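Side-chain contact in DotU family type IV/VI secretion system protein (Acinetobacter baumannii, PDB 6Y4R), which is the cytoplasmic domain of TssL, a component of the type VI secretion system, and probably helps build the membrane-bound part of that machine: residues Glu32-Leu37 against Ser88-Ser93. Residues are numbered along the deposited sequence; the frame is centred on the assembly and turned at random.
Sequences EKILDL and SPLQLS
Leu-90 meets Ile-34 and Leu-35 through methyl groups alone; no aromatic ring, amide or carboxylate takes part across the two segments. One fork of Leu-90 serves two neighbours: CD1 touches CG2 of Ile-34 at 3.6 Å, while CD2 lies against CD2 of Leu-35 at 3.9 Å. The two receiving methyls, Ile-34 CG2 and Leu-35 CD2, stand 5.5 Å apart, more than twice the spread of the leucine fork, and each takes the branch on its own side. The side chain of Ile-34 is split in its duties. CG2 lies opposite the backbone N across the CA–CB bond and reaches Leu-90, whereas CG1 (chi1 -58°) carries CD1 away from this partner. Leu-35 starts out along the flank of its helix, and its CD2 branch then makes the approach, with CD1 set farther back.

The example shows how an all-helical domain, here of the DotU family, fits a short helix against a long one: helix 90-95 offers its first residue to the flank of helix 27-47, and the CA atoms of Leu-35 and Leu-90 are 8.8 Å apart. Pro-89 occupies the N-cap position, and its O accepts the N-H of Ser-93 at 2.8 Å. Asp-67 of helix 52-71 accepts the backbone N-H groups of both Leu-90 and Gln-91, one on each carboxylate oxygen, which probably helps fix the first turn of helix 90-95, where Leu-90 sits. Ile-34 also touches Phe-62 of helix 52-71 and Leu-14 of helix 9-19. Arg-31, which precedes the segment 32-37, touches the side chain of Leu-90 and gives a hydrogen bond from NH2 to the O of Ser-88.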
ATOM      1  N   GLU A  32      -8.514   0.215 -13.808  1.00 31.89           N
ATOM      2  CA  GLU A  32      -9.472  -0.877 -13.662  1.00 39.46           C
ATOM      3  C   GLU A  32      -8.772  -2.207 -13.409  1.00 34.89           C
ATOM      4  O   GLU A  32      -9.367  -3.109 -12.809  1.00 27.76           O
ATOM      5  CB  GLU A  32     -10.381  -0.931 -14.902  1.00 53.21           C
ATOM      6  CG  GLU A  32     -11.121  -2.263 -15.220  1.00 69.18           C
ATOM      7  CD  GLU A  32     -11.871  -2.902 -14.034  1.00 83.38           C
ATOM      8  OE1 GLU A  32     -11.630  -4.102 -13.766  1.00 88.95           O
ATOM      9  OE2 GLU A  32     -12.686  -2.219 -13.366  1.00 86.62           O
ATOM     10  N   LYS A  33      -7.509  -2.341 -13.810  1.00 33.14           N
ATOM     11  CA  LYS A  33      -6.779  -3.559 -13.480  1.00 32.19           C
ATOM     12  C   LYS A  33      -6.460  -3.615 -11.990  1.00 32.64           C
ATOM     13  O   LYS A  33      -6.560  -4.683 -11.372  1.00 33.91           O
ATOM     14  CB  LYS A  33      -5.513  -3.654 -14.336  1.00 26.68           C
ATOM     15  CG  LYS A  33      -4.840  -4.996 -14.299  1.00 32.69           C
ATOM     16  CD  LYS A  33      -3.389  -4.889 -14.750  1.00 44.66           C
ATOM     17  CE  LYS A  33      -3.313  -4.440 -16.229  1.00 49.38           C
ATOM     18  NZ  LYS A  33      -1.927  -4.507 -16.816  1.00 46.73           N
ATOM     19  N   ILE A  34      -6.136  -2.458 -11.390  1.00 33.11           N
ATOM     20  CA  ILE A  34      -5.925  -2.355  -9.939  1.00 33.17           C
ATOM     21  C   ILE A  34      -7.216  -2.653  -9.177  1.00 37.29           C
ATOM     22  O   ILE A  34      -7.212  -3.385  -8.175  1.00 36.66           O
ATOM     23  CB  ILE A  34      -5.397  -0.949  -9.577  1.00 31.21           C
ATOM     24  CG1 ILE A  34      -4.074  -0.629 -10.304  1.00 27.50           C
ATOM     25  CG2 ILE A  34      -5.294  -0.774  -8.046  1.00 22.70           C
ATOM     26  CD1 ILE A  34      -2.904  -1.478  -9.885  1.00 35.74           C
ATOM     27  N   LEU A  35      -8.341  -2.075  -9.626  1.00 41.31           N
ATOM     28  CA  LEU A  35      -9.605  -2.312  -8.928  1.00 37.12           C
ATOM     29  C   LEU A  35     -10.008  -3.778  -8.985  1.00 38.51           C
ATOM     30  O   LEU A  35     -10.508  -4.326  -7.998  1.00 43.97           O
ATOM     31  CB  LEU A  35     -10.719  -1.439  -9.507  1.00 31.53           C
ATOM     32  CG  LEU A  35     -10.562   0.078  -9.400  1.00 30.76           C
ATOM     33  CD1 LEU A  35     -11.602   0.796 -10.280  1.00 26.24           C
ATOM     34  CD2 LEU A  35     -10.648   0.512  -7.946  1.00 27.51           C
ATOM     35  N   ASP A  36      -9.770  -4.445 -10.115  1.00 41.33           N
ATOM     36  CA  ASP A  36     -10.133  -5.854 -10.191  1.00 48.57           C
ATOM     37  C   ASP A  36      -9.163  -6.715  -9.394  1.00 42.07           C
ATOM     38  O   ASP A  36      -9.560  -7.759  -8.868  1.00 43.63           O
ATOM     39  CB  ASP A  36     -10.199  -6.313 -11.649  1.00 62.98           C
ATOM     40  CG  ASP A  36     -10.837  -7.690 -11.803  1.00 73.99           C
ATOM     41  OD1 ASP A  36     -11.651  -8.079 -10.936  1.00 74.63           O
ATOM     42  OD2 ASP A  36     -10.519  -8.387 -12.792  1.00 80.04           O
ATOM     43  N   LEU A  37      -7.911  -6.272  -9.243  1.00 36.40           N
ATOM     44  CA  LEU A  37      -6.976  -7.032  -8.425  1.00 33.43           C
ATOM     45  C   LEU A  37      -7.284  -6.889  -6.955  1.00 27.73           C
ATOM     46  O   LEU A  37      -6.971  -7.799  -6.178  1.00 30.37           O
ATOM     47  CB  LEU A  37      -5.539  -6.570  -8.629  1.00 30.71           C
ATOM     48  CG  LEU A  37      -4.819  -6.851  -9.934  1.00 31.99           C
ATOM     49  CD1 LEU A  37      -3.543  -6.016  -9.906  1.00 29.43           C
ATOM     50  CD2 LEU A  37      -4.557  -8.339 -10.146  1.00 31.31           C
ATOM     51  N   SER A  88      -9.589  10.987  -9.595  1.00 29.58           N
ATOM     52  CA  SER A  88     -10.061  10.275  -8.412  1.00 26.50           C
ATOM     53  C   SER A  88      -8.967   9.342  -7.935  1.00 28.96           C
ATOM     54  O   SER A  88      -8.859   8.214  -8.428  1.00 39.48           O
ATOM     55  CB  SER A  88     -11.333   9.479  -8.693  1.00 29.31           C
ATOM     56  OG  SER A  88     -11.897   9.064  -7.457  1.00 38.08           O
ATOM     57  N   PRO A  89      -8.155   9.745  -6.979  1.00 23.28           N
ATOM     58  CA  PRO A  89      -7.215   8.788  -6.394  1.00 31.46           C
ATOM     59  C   PRO A  89      -7.967   7.734  -5.607  1.00 34.96           C
ATOM     60  O   PRO A  89      -9.070   7.970  -5.108  1.00 42.34           O
ATOM     61  CB  PRO A  89      -6.307   9.648  -5.507  1.00 22.63           C
ATOM     62  CG  PRO A  89      -6.647  11.081  -5.842  1.00 23.35           C
ATOM     63  CD  PRO A  89      -7.975  11.119  -6.509  1.00 23.80           C
ATOM     64  N   LEU A  90      -7.373   6.540  -5.532  1.00 30.75           N
ATOM     65  CA  LEU A  90      -8.091   5.390  -4.968  1.00 27.69           C
ATOM     66  C   LEU A  90      -8.333   5.540  -3.468  1.00 34.04           C
ATOM     67  O   LEU A  90      -9.274   4.944  -2.919  1.00 28.74           O
ATOM     68  CB  LEU A  90      -7.325   4.102  -5.230  1.00 27.47           C
ATOM     69  CG  LEU A  90      -7.223   3.722  -6.699  1.00 26.64           C
ATOM     70  CD1 LEU A  90      -6.496   2.372  -6.900  1.00 26.30           C
ATOM     71  CD2 LEU A  90      -8.606   3.719  -7.319  1.00 22.84           C
ATOM     72  N   GLN A  91      -7.496   6.323  -2.786  1.00 38.28           N
ATOM     73  CA  GLN A  91      -7.773   6.630  -1.392  1.00 32.51           C
ATOM     74  C   GLN A  91      -9.076   7.382  -1.261  1.00 41.32           C
ATOM     75  O   GLN A  91      -9.870   7.110  -0.354  1.00 46.75           O
ATOM     76  CB  GLN A  91      -6.640   7.451  -0.782  1.00 28.91           C
ATOM     77  CG  GLN A  91      -5.528   6.636  -0.140  1.00 29.44           C
ATOM     78  CD  GLN A  91      -5.970   6.036   1.207  1.00 37.61           C
ATOM     79  OE1 GLN A  91      -6.561   6.718   2.052  1.00 42.37           O
ATOM     80  NE2 GLN A  91      -5.674   4.759   1.406  1.00 39.68           N
ATOM     81  N   LEU A  92      -9.354   8.270  -2.216  1.00 46.94           N
ATOM     82  CA  LEU A  92     -10.549   9.102  -2.151  1.00 38.44           C
ATOM     83  C   LEU A  92     -11.745   8.361  -2.725  1.00 33.47           C
ATOM     84  O   LEU A  92     -12.856   8.438  -2.184  1.00 26.48           O
ATOM     85  CB  LEU A  92     -10.294  10.393  -2.934  1.00 25.20           C
ATOM     86  CG  LEU A  92     -11.398  11.430  -3.089  1.00 28.19           C
ATOM     87  CD1 LEU A  92     -11.580  12.166  -1.778  1.00 27.60           C
ATOM     88  CD2 LEU A  92     -11.103  12.405  -4.198  1.00 26.49           C
ATOM     89  N   SER A  93     -11.499   7.557  -3.762  1.00 27.24           N
ATOM     90  CA  SER A  93     -12.572   6.802  -4.400  1.00 30.96           C
ATOM     91  C   SER A  93     -13.053   5.660  -3.510  1.00 36.32           C
ATOM     92  O   SER A  93     -14.264   5.505  -3.297  1.00 43.49           O
ATOM     93  CB  SER A  93     -12.108   6.313  -5.784  1.00 25.09           C
ATOM     94  OG  SER A  93     -13.020   5.414  -6.398  1.00 25.84           O
TER